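Local coordinates for aldehyde dehydrogenase family protein (Pseudomonas syringae pv. tomato, PDB 6X9L) that oxidises long-chain aliphatic aldehydes, probably with NAD+ as the electron acceptor, at residues P13-K18 against G23-P28; R58-A63 against H225-M230; I90-E95 against V198-L203. The protein carries 1 engineered substitution. All coordinates share one frame; numbering follows the deposited sequence.

Contact 1. Residues P13-K18 against G23-P28; sequences PHTAQK and GHWSAP
T15 lays its methyl-bearing side over the indole of W25, and this CH-pi contact is the centre of the meeting between P13-K18 and G23-P28. CG2 stands 3.7 Å from the centroid of the five-membered ring, only 7° off its normal, so the methyl comes down squarely on the pyrrole part. CB of T15 lies over the middle of the bicyclic system, 3.8 Å from W25 CD2, and the threonine thus spreads across one face. A chi1 of 66° tucks the hydroxyl back over the main chain and leaves CG2 turned to the ring; OG1 makes a weak hydrogen bond to D12.

Van der Waals contacts continue with K18. Its CB makes the apolar part of them, approaching the six-membered ring at W25 CE3 (3.9 Å), while CD runs on alongside the S26-A27 peptide. Further along, P28 lies beside the backbone of Q17.

Polar bonds shape the loop from within, and none crosses between the segments. T15-K18 is a type I beta turn, with K18 N bonded to T15 O. Bends at chi2 and chi4 fold the lysine chain back, bringing NZ to H14 O at 3.2 Å, where it meets the carbonyl almost end-on, and over the rim of the H14 imidazole.

In the fold, strand 24-26 pairs antiparallel with strand 19-21 in a hairpin, and the turn leading into that hairpin folds back over W25. The indole is also met edge-to-face by Y20, packs on L192 and A195 of helix 188-201, and donates NE1 to Q196 of the same helix. Away from the indole, Q17 and P28 both reach A49 of strand 43-49.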
loop_
_atom_site.group_PDB
_atom_site.type_symbol
_atom_site.label_atom_id
_atom_site.label_comp_id
_atom_site.label_asym_id
_atom_site.label_seq_id
_atom_site.Cartn_x
_atom_site.Cartn_y
_atom_site.Cartn_z
ATOM N N PRO A 13 -39.651 -5.953 2.273
ATOM C CA PRO A 13 -40.058 -4.892 3.214
ATOM C C PRO A 13 -39.491 -5.084 4.605
ATOM O O PRO A 13 -39.292 -4.103 5.330
ATOM C CB PRO A 13 -41.595 -4.981 3.212
ATOM C CG PRO A 13 -41.934 -5.701 1.932
ATOM C CD PRO A 13 -40.805 -6.670 1.714
ATOM N N HIS A 14 -39.190 -6.320 4.982
ATOM C CA HIS A 14 -38.743 -6.604 6.333
ATOM C C HIS A 14 -37.260 -6.302 6.563
ATOM O O HIS A 14 -36.843 -6.133 7.717
ATOM C CB HIS A 14 -39.025 -8.061 6.660
ATOM C CG HIS A 14 -39.052 -8.331 8.124
ATOM N ND1 HIS A 14 -40.020 -7.807 8.953
ATOM C CD2 HIS A 14 -38.208 -9.030 8.918
ATOM C CE1 HIS A 14 -39.787 -8.190 10.193
ATOM N NE2 HIS A 14 -38.693 -8.933 10.199
ATOM N N THR A 15 -36.455 -6.240 5.502
ATOM C CA THR A 15 -35.018 -6.038 5.627
ATOM C C THR A 15 -34.516 -4.804 4.888
ATOM O O THR A 15 -33.314 -4.526 4.924
ATOM C CB THR A 15 -34.271 -7.287 5.135
ATOM O OG1 THR A 15 -34.475 -7.460 3.728
ATOM C CG2 THR A 15 -34.821 -8.491 5.834
ATOM N N ALA A 16 -35.405 -4.044 4.244
ATOM C CA ALA A 16 -34.976 -2.877 3.483
ATOM C C ALA A 16 -34.250 -1.866 4.366
ATOM O O ALA A 16 -33.217 -1.308 3.965
ATOM C CB ALA A 16 -36.182 -2.236 2.800
ATOM N N GLN A 17 -34.769 -1.619 5.569
ATOM C CA GLN A 17 -34.195 -0.644 6.484
ATOM C C GLN A 17 -33.552 -1.307 7.692
ATOM O O GLN A 17 -33.552 -0.761 8.800
ATOM C CB GLN A 17 -35.249 0.375 6.898
ATOM C CG GLN A 17 -35.339 1.446 5.855
ATOM C CD GLN A 17 -36.666 2.118 5.820
ATOM O OE1 GLN A 17 -36.760 3.304 6.085
ATOM N NE2 GLN A 17 -37.704 1.376 5.465
ATOM N N LYS A 18 -32.978 -2.477 7.464
ATOM C CA LYS A 18 -32.169 -3.175 8.440
ATOM C C LYS A 18 -30.738 -3.263 7.923
ATOM O O LYS A 18 -30.449 -2.948 6.762
ATOM C CB LYS A 18 -32.742 -4.573 8.725
ATOM C CG LYS A 18 -34.204 -4.540 9.086
ATOM C CD LYS A 18 -34.491 -5.367 10.320
ATOM C CE LYS A 18 -35.791 -4.951 10.980
ATOM N NZ LYS A 18 -36.758 -6.072 10.940
ATOM N N GLY A 23 -24.817 -12.254 11.268
ATOM C CA GLY A 23 -25.665 -13.345 10.839
ATOM C C GLY A 23 -27.150 -13.063 10.837
ATOM O O GLY A 23 -27.933 -13.961 10.511
ATOM N N HIS A 24 -27.571 -11.851 11.180
ATOM C CA HIS A 24 -28.984 -11.528 11.270
ATOM C C HIS A 24 -29.190 -10.126 10.729
ATOM O O HIS A 24 -28.243 -9.349 10.613
ATOM C CB HIS A 24 -29.511 -11.607 12.720
ATOM C CG HIS A 24 -28.948 -12.746 13.508
ATOM N ND1 HIS A 24 -27.699 -12.698 14.094
ATOM C CD2 HIS A 24 -29.466 -13.960 13.823
ATOM C CE1 HIS A 24 -27.472 -13.837 14.732
ATOM N NE2 HIS A 24 -28.528 -14.617 14.585
ATOM N N TRP A 25 -30.442 -9.816 10.398
ATOM C CA TRP A 25 -30.883 -8.460 10.094
ATOM C C TRP A 25 -31.304 -7.781 11.388
ATOM O O TRP A 25 -32.206 -8.266 12.086
ATOM C CB TRP A 25 -32.049 -8.476 9.114
ATOM C CG TRP A 25 -31.689 -9.031 7.811
ATOM C CD1 TRP A 25 -31.911 -10.293 7.371
ATOM C CD2 TRP A 25 -31.027 -8.342 6.752
ATOM N NE1 TRP A 25 -31.435 -10.441 6.100
ATOM C CE2 TRP A 25 -30.879 -9.256 5.693
ATOM C CE3 TRP A 25 -30.539 -7.038 6.596
ATOM C CZ2 TRP A 25 -30.252 -8.918 4.490
ATOM C CZ3 TRP A 25 -29.914 -6.698 5.396
ATOM C CH2 TRP A 25 -29.775 -7.640 4.362
ATOM N N SER A 26 -30.665 -6.664 11.708
ATOM C CA SER A 26 -30.944 -5.960 12.944
ATOM C C SER A 26 -31.370 -4.533 12.648
ATOM O O SER A 26 -31.035 -3.965 11.604
ATOM C CB SER A 26 -29.730 -5.964 13.867
ATOM O OG SER A 26 -28.629 -6.532 13.198
ATOM N N ALA A 27 -32.129 -3.976 13.574
ATOM C CA ALA A 27 -32.583 -2.607 13.439
ATOM C C ALA A 27 -31.380 -1.671 13.368
ATOM O O ALA A 27 -30.364 -1.923 14.017
ATOM C CB ALA A 27 -33.484 -2.235 14.624
ATOM N N PRO A 28 -31.446 -0.605 12.577
ATOM C CA PRO A 28 -30.460 0.465 12.723
ATOM C C PRO A 28 -30.669 1.204 14.033
ATOM O O PRO A 28 -31.775 1.255 14.584
ATOM C CB PRO A 28 -30.736 1.376 11.526
ATOM C CG PRO A 28 -32.155 1.113 11.199
ATOM C CD PRO A 28 -32.373 -0.340 11.465
#

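Contact 2. Residues R58-A63 against H225-M230; sequences RAVAAA and HPDIDM
V60 and D227 bring their backbones nearest, with CA atoms 7.1 Å apart, where a regular helix passes a tight turn. Residues R58-A63 belong to helix 53-71, as the bonds A62 N to R58 O and A63 N to A59 O attest. On the other side H225-I228 form a type I beta turn, although its closing bond from I228 N to H225 O is weak. A second, shorter link reinforces it: D227 N donates to H225 ND1 at 2.9 Å, with the donor in the imidazole plane.

One side chain carries the helix half of the contact. V60 is directed toward the turn, and both its methyls meet the H225 imidazole. CG1, anti to the backbone N (chi1 178°), lies over one face, 3.9 Å from the ring centroid and 22° off the normal, nearer the rim at CE1. The same methyl meets D227 CB at 3.8 Å. CG2 sits by CD2 of the ring and goes on to touch I228 CD1 at 3.5 Å, the valine and isoleucine side chains crossing at about a right angle. The turn thus offers ring face, aspartate methylene and isoleucine end to a single valine.

The bond to D227 N helps to fix the rotation of the imidazole that V60 covers, and NE2 makes a weak hydrogen bond to D57, about one turn before V60 in the same helix. R64, the next residue of the helix, hydrogen-bonds D227 O and forms a salt bridge with D229.

The turn joins helix 215-224 to strand 230-234, which runs parallel to strand 143-155 in the central sheet. Such a helix-turn-strand connection, with an outer helix packed against it, belongs to the Rossmann-like coenzyme-binding domain of aldehyde dehydrogenases; the I228 side chain lies about 11 Å from the bound NAD.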
loop_
_atom_site.group_PDB
_atom_site.type_symbol
_atom_site.label_atom_id
_atom_site.label_comp_id
_atom_site.label_asym_id
_atom_site.label_seq_id
_atom_site.Cartn_x
_atom_site.Cartn_y
_atom_site.Cartn_z
ATOM N N ARG A 58 -21.174 -1.814 15.884
ATOM C CA ARG A 58 -21.728 -3.158 16.030
ATOM C C ARG A 58 -21.193 -4.080 14.947
ATOM O O ARG A 58 -20.894 -5.253 15.197
ATOM C CB ARG A 58 -23.253 -3.116 15.976
ATOM C CG ARG A 58 -23.890 -2.209 17.003
ATOM C CD ARG A 58 -25.405 -2.319 16.965
ATOM N NE ARG A 58 -25.863 -3.663 17.314
ATOM C CZ ARG A 58 -26.618 -4.428 16.529
ATOM N NH1 ARG A 58 -27.017 -3.976 15.345
ATOM N NH2 ARG A 58 -26.986 -5.638 16.941
ATOM N N ALA A 59 -21.047 -3.559 13.741
ATOM C CA ALA A 59 -20.599 -4.399 12.645
ATOM C C ALA A 59 -19.132 -4.787 12.814
ATOM O O ALA A 59 -18.776 -5.964 12.659
ATOM C CB ALA A 59 -20.848 -3.699 11.312
ATOM N N VAL A 60 -18.265 -3.820 13.156
ATOM C CA VAL A 60 -16.854 -4.145 13.387
ATOM C C VAL A 60 -16.721 -5.166 14.523
ATOM O O VAL A 60 -15.963 -6.146 14.416
ATOM C CB VAL A 60 -16.021 -2.867 13.654
ATOM C CG1 VAL A 60 -14.563 -3.210 13.936
ATOM C CG2 VAL A 60 -16.082 -1.901 12.465
ATOM N N ALA A 61 -17.478 -4.977 15.611
ATOM C CA ALA A 61 -17.455 -5.955 16.697
ATOM C C ALA A 61 -17.817 -7.354 16.205
ATOM O O ALA A 61 -17.177 -8.341 16.591
ATOM C CB ALA A 61 -18.393 -5.523 17.829
ATOM N N ALA A 62 -18.852 -7.472 15.365
ATOM C CA ALA A 62 -19.198 -8.794 14.848
ATOM C C ALA A 62 -18.057 -9.359 14.017
ATOM O O ALA A 62 -17.681 -10.530 14.176
ATOM C CB ALA A 62 -20.481 -8.744 14.021
ATOM N N ALA A 63 -17.479 -8.527 13.142
ATOM C CA ALA A 63 -16.363 -8.981 12.316
ATOM C C ALA A 63 -15.191 -9.424 13.186
ATOM O O ALA A 63 -14.628 -10.507 12.997
ATOM C CB ALA A 63 -15.947 -7.869 11.338
ATOM N N HIS A 225 -11.819 3.722 12.183
ATOM C CA HIS A 225 -12.109 2.826 13.289
ATOM C C HIS A 225 -10.824 2.200 13.821
ATOM O O HIS A 225 -10.006 1.697 13.043
ATOM C CB HIS A 225 -13.095 1.748 12.871
ATOM C CG HIS A 225 -13.761 1.076 14.029
ATOM N ND1 HIS A 225 -13.082 0.239 14.887
ATOM C CD2 HIS A 225 -15.040 1.118 14.477
ATOM C CE1 HIS A 225 -13.910 -0.201 15.819
ATOM N NE2 HIS A 225 -15.107 0.314 15.591
ATOM N N PRO A 226 -10.616 2.197 15.138
ATOM C CA PRO A 226 -9.381 1.627 15.701
ATOM C C PRO A 226 -9.275 0.114 15.581
ATOM O O PRO A 226 -8.204 -0.442 15.866
ATOM C CB PRO A 226 -9.443 2.043 17.179
ATOM C CG PRO A 226 -10.768 2.734 17.375
ATOM C CD PRO A 226 -11.596 2.563 16.171
ATOM N N ASP A 227 -10.341 -0.575 15.198
ATOM C CA ASP A 227 -10.322 -2.027 15.182
ATOM C C ASP A 227 -10.394 -2.584 13.774
ATOM O O ASP A 227 -10.564 -3.796 13.604
ATOM C CB ASP A 227 -11.461 -2.584 16.034
ATOM C CG ASP A 227 -11.151 -3.960 16.582
ATOM O OD1 ASP A 227 -9.972 -4.359 16.541
ATOM O OD2 ASP A 227 -12.078 -4.655 17.052
ATOM N N ILE A 228 -10.264 -1.734 12.763
ATOM C CA ILE A 228 -10.268 -2.161 11.369
ATOM C C ILE A 228 -8.831 -2.170 10.868
ATOM O O ILE A 228 -8.111 -1.175 10.986
ATOM C CB ILE A 228 -11.171 -1.251 10.520
ATOM C CG1 ILE A 228 -12.618 -1.526 10.930
ATOM C CG2 ILE A 228 -10.912 -1.457 9.023
ATOM C CD1 ILE A 228 -13.667 -0.815 10.126
ATOM N N ASP A 229 -8.401 -3.304 10.346
ATOM C CA ASP A 229 -7.006 -3.480 9.983
ATOM C C ASP A 229 -6.711 -3.020 8.576
ATOM O O ASP A 229 -5.549 -2.768 8.253
ATOM C CB ASP A 229 -6.628 -4.952 10.122
ATOM C CG ASP A 229 -6.975 -5.494 11.481
ATOM O OD1 ASP A 229 -6.447 -4.930 12.462
ATOM O OD2 ASP A 229 -7.793 -6.445 11.570
ATOM N N MET A 230 -7.738 -2.913 7.742
ATOM C CA MET A 230 -7.560 -2.569 6.350
ATOM C C MET A 230 -8.864 -1.988 5.839
ATOM O O MET A 230 -9.938 -2.350 6.320
ATOM C CB MET A 230 -7.165 -3.777 5.507
ATOM C CG MET A 230 -7.531 -3.601 4.051
ATOM S SD MET A 230 -7.060 -4.987 3.039
ATOM C CE MET A 230 -7.859 -4.487 1.519
#

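Contact 3. Residues I90-E95 against V198-L203; sequences IERKEE and VHDAGL
R92 and D200 account for the whole meeting of I90-E95 with V198-L203, a salt bridge that spans backbones whose nearest CA atoms, those of R92 and D200, are 11.5 Å apart. The guanidinium presents its NH1-NH2 end to a single carboxylate oxygen: NH2 donates to D200 OD2 at 2.7 Å and NH1 to the same atom at 3.0 Å. The NH2 bond is the straighter, at 149° against 134°. OD2 lies close to the guanidinium plane and accepts both bonds on its anti side, with both donors tilted out of the carboxylate plane. The two flat groups stand 71° apart, so this fork differs from a coplanar pairing of two nitrogens with two oxygens. An extended chain from CG to NE gives R92 the necessary reach.

The other oxygen, OD1, accepts a hydrogen bond from Q196, one turn back in its own helix.

R92 sits at the break between helices 75-91 and 93-104, the first residue to leave the first helix and at the N-cap position of the second. D200 occupies the last turn of helix 188-201, which G202 closes in a Schellman motif. Next to D200, A201 packs on R84, I85 and L88 of helix 75-91.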
loop_
_atom_site.group_PDB
_atom_site.type_symbol
_atom_site.label_atom_id
_atom_site.label_comp_id
_atom_site.label_asym_id
_atom_site.label_seq_id
_atom_site.Cartn_x
_atom_site.Cartn_y
_atom_site.Cartn_z
ATOM N N ILE A 90 -25.558 -17.577 -9.461
ATOM C CA ILE A 90 -25.983 -18.083 -10.766
ATOM C C ILE A 90 -27.456 -18.453 -10.738
ATOM O O ILE A 90 -28.167 -18.310 -11.741
ATOM C CB ILE A 90 -25.124 -19.292 -11.181
ATOM C CG1 ILE A 90 -23.656 -18.882 -11.349
ATOM C CG2 ILE A 90 -25.665 -19.907 -12.464
ATOM C CD1 ILE A 90 -23.379 -18.102 -12.595
ATOM N N GLU A 91 -27.924 -18.958 -9.594
ATOM C CA GLU A 91 -29.321 -19.354 -9.425
ATOM C C GLU A 91 -30.241 -18.140 -9.347
ATOM O O GLU A 91 -31.355 -18.155 -9.883
ATOM C CB GLU A 91 -29.462 -20.186 -8.152
ATOM C CG GLU A 91 -29.702 -21.660 -8.333
ATOM C CD GLU A 91 -29.845 -22.346 -6.988
ATOM O OE1 GLU A 91 -29.047 -23.257 -6.684
ATOM O OE2 GLU A 91 -30.744 -21.943 -6.220
ATOM N N ARG A 92 -29.805 -17.090 -8.656
ATOM C CA ARG A 92 -30.618 -15.900 -8.459
ATOM C C ARG A 92 -30.213 -14.769 -9.394
ATOM O O ARG A 92 -30.465 -13.599 -9.089
ATOM C CB ARG A 92 -30.541 -15.447 -6.998
ATOM C CG ARG A 92 -30.953 -16.516 -6.009
ATOM C CD ARG A 92 -30.673 -16.100 -4.580
ATOM N NE ARG A 92 -30.880 -17.204 -3.644
ATOM C CZ ARG A 92 -30.830 -17.081 -2.320
ATOM N NH1 ARG A 92 -30.587 -15.904 -1.757
ATOM N NH2 ARG A 92 -31.035 -18.133 -1.550
ATOM N N LYS A 93 -29.602 -15.099 -10.533
ATOM C CA LYS A 93 -29.027 -14.063 -11.384
ATOM C C LYS A 93 -30.100 -13.140 -11.958
ATOM O O LYS A 93 -29.900 -11.919 -12.043
ATOM C CB LYS A 93 -28.211 -14.713 -12.503
ATOM C CG LYS A 93 -28.986 -15.729 -13.309
ATOM C CD LYS A 93 -28.462 -15.794 -14.711
ATOM C CE LYS A 93 -28.904 -17.058 -15.389
ATOM N NZ LYS A 93 -28.011 -17.295 -16.541
ATOM N N GLU A 94 -31.241 -13.701 -12.373
ATOM C CA GLU A 94 -32.319 -12.876 -12.911
ATOM C C GLU A 94 -32.850 -11.902 -11.867
ATOM O O GLU A 94 -33.117 -10.732 -12.172
ATOM C CB GLU A 94 -33.452 -13.753 -13.431
ATOM C CG GLU A 94 -34.703 -12.981 -13.818
ATOM C CD GLU A 94 -34.534 -12.081 -15.045
ATOM O OE1 GLU A 94 -33.456 -12.097 -15.683
ATOM O OE2 GLU A 94 -35.509 -11.365 -15.375
ATOM N N GLU A 95 -33.024 -12.371 -10.631
ATOM C CA GLU A 95 -33.435 -11.484 -9.555
ATOM C C GLU A 95 -32.399 -10.390 -9.344
ATOM O O GLU A 95 -32.744 -9.222 -9.112
ATOM C CB GLU A 95 -33.652 -12.285 -8.269
ATOM C CG GLU A 95 -34.780 -13.327 -8.337
ATOM C CD GLU A 95 -34.533 -14.443 -9.365
ATOM O OE1 GLU A 95 -33.369 -14.866 -9.537
ATOM O OE2 GLU A 95 -35.507 -14.894 -10.010
ATOM N N VAL A 198 -25.291 -14.498 0.683
ATOM C CA VAL A 198 -24.230 -15.118 1.483
ATOM C C VAL A 198 -24.820 -15.751 2.740
ATOM O O VAL A 198 -24.334 -16.788 3.203
ATOM C CB VAL A 198 -23.082 -14.135 1.831
ATOM C CG1 VAL A 198 -22.585 -13.357 0.574
ATOM C CG2 VAL A 198 -23.471 -13.193 2.955
ATOM N N HIS A 199 -25.881 -15.173 3.301
ATOM C CA HIS A 199 -26.551 -15.821 4.423
ATOM C C HIS A 199 -27.036 -17.215 4.037
ATOM O O HIS A 199 -26.729 -18.207 4.714
ATOM C CB HIS A 199 -27.726 -14.976 4.904
ATOM C CG HIS A 199 -28.499 -15.620 6.010
ATOM N ND1 HIS A 199 -28.022 -15.689 7.303
ATOM C CD2 HIS A 199 -29.698 -16.250 6.015
ATOM C CE1 HIS A 199 -28.900 -16.320 8.060
ATOM N NE2 HIS A 199 -29.924 -16.675 7.302
ATOM N N ASP A 200 -27.806 -17.299 2.948
ATOM C CA ASP A 200 -28.330 -18.573 2.471
ATOM C C ASP A 200 -27.217 -19.530 2.054
ATOM O O ASP A 200 -27.372 -20.751 2.164
ATOM C CB ASP A 200 -29.292 -18.319 1.312
ATOM C CG ASP A 200 -30.569 -17.617 1.751
ATOM O OD1 ASP A 200 -30.890 -17.646 2.958
ATOM O OD2 ASP A 200 -31.269 -17.045 0.890
ATOM N N ALA A 201 -26.081 -19.005 1.596
ATOM C CA ALA A 201 -24.971 -19.848 1.172
ATOM C C ALA A 201 -24.247 -20.517 2.337
ATOM O O ALA A 201 -23.474 -21.453 2.101
ATOM C CB ALA A 201 -23.981 -19.023 0.337
ATOM N N GLY A 202 -24.457 -20.057 3.566
ATOM C CA GLY A 202 -23.856 -20.670 4.737
ATOM C C GLY A 202 -22.648 -19.971 5.339
ATOM O O GLY A 202 -21.829 -20.636 5.981
ATOM N N LEU A 203 -22.508 -18.674 5.158
ATOM C CA LEU A 203 -21.329 -17.989 5.663
ATOM C C LEU A 203 -21.497 -17.716 7.154
ATOM O O LEU A 203 -22.483 -17.098 7.553
ATOM C CB LEU A 203 -21.125 -16.691 4.899
ATOM C CG LEU A 203 -19.805 -15.942 5.017
ATOM C CD1 LEU A 203 -18.669 -16.707 4.337
ATOM C CD2 LEU A 203 -20.010 -14.577 4.399
#

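Overall arrangement
The three contacts show that depth alone does not set the chemistry. Contact 2 is partly buried and has no hydrogen bond across the segments, resting on a valine, whereas contacts 1 and 3 lie at the surface, the first joined by an aromatic face and the other by a hydrogen-bonded salt bridge. Helix 188-201 serves both surface contacts: Q196 bonds to W25 of contact 1 and to D200 of contact 3, and G23 touches H199. Contact 1 also adjoins contact 2, with S26 packing on R58 of helix 53-71. Contacts 2 and 3 do not touch, yet their helices 53-71 and 75-91 are successive in the chain.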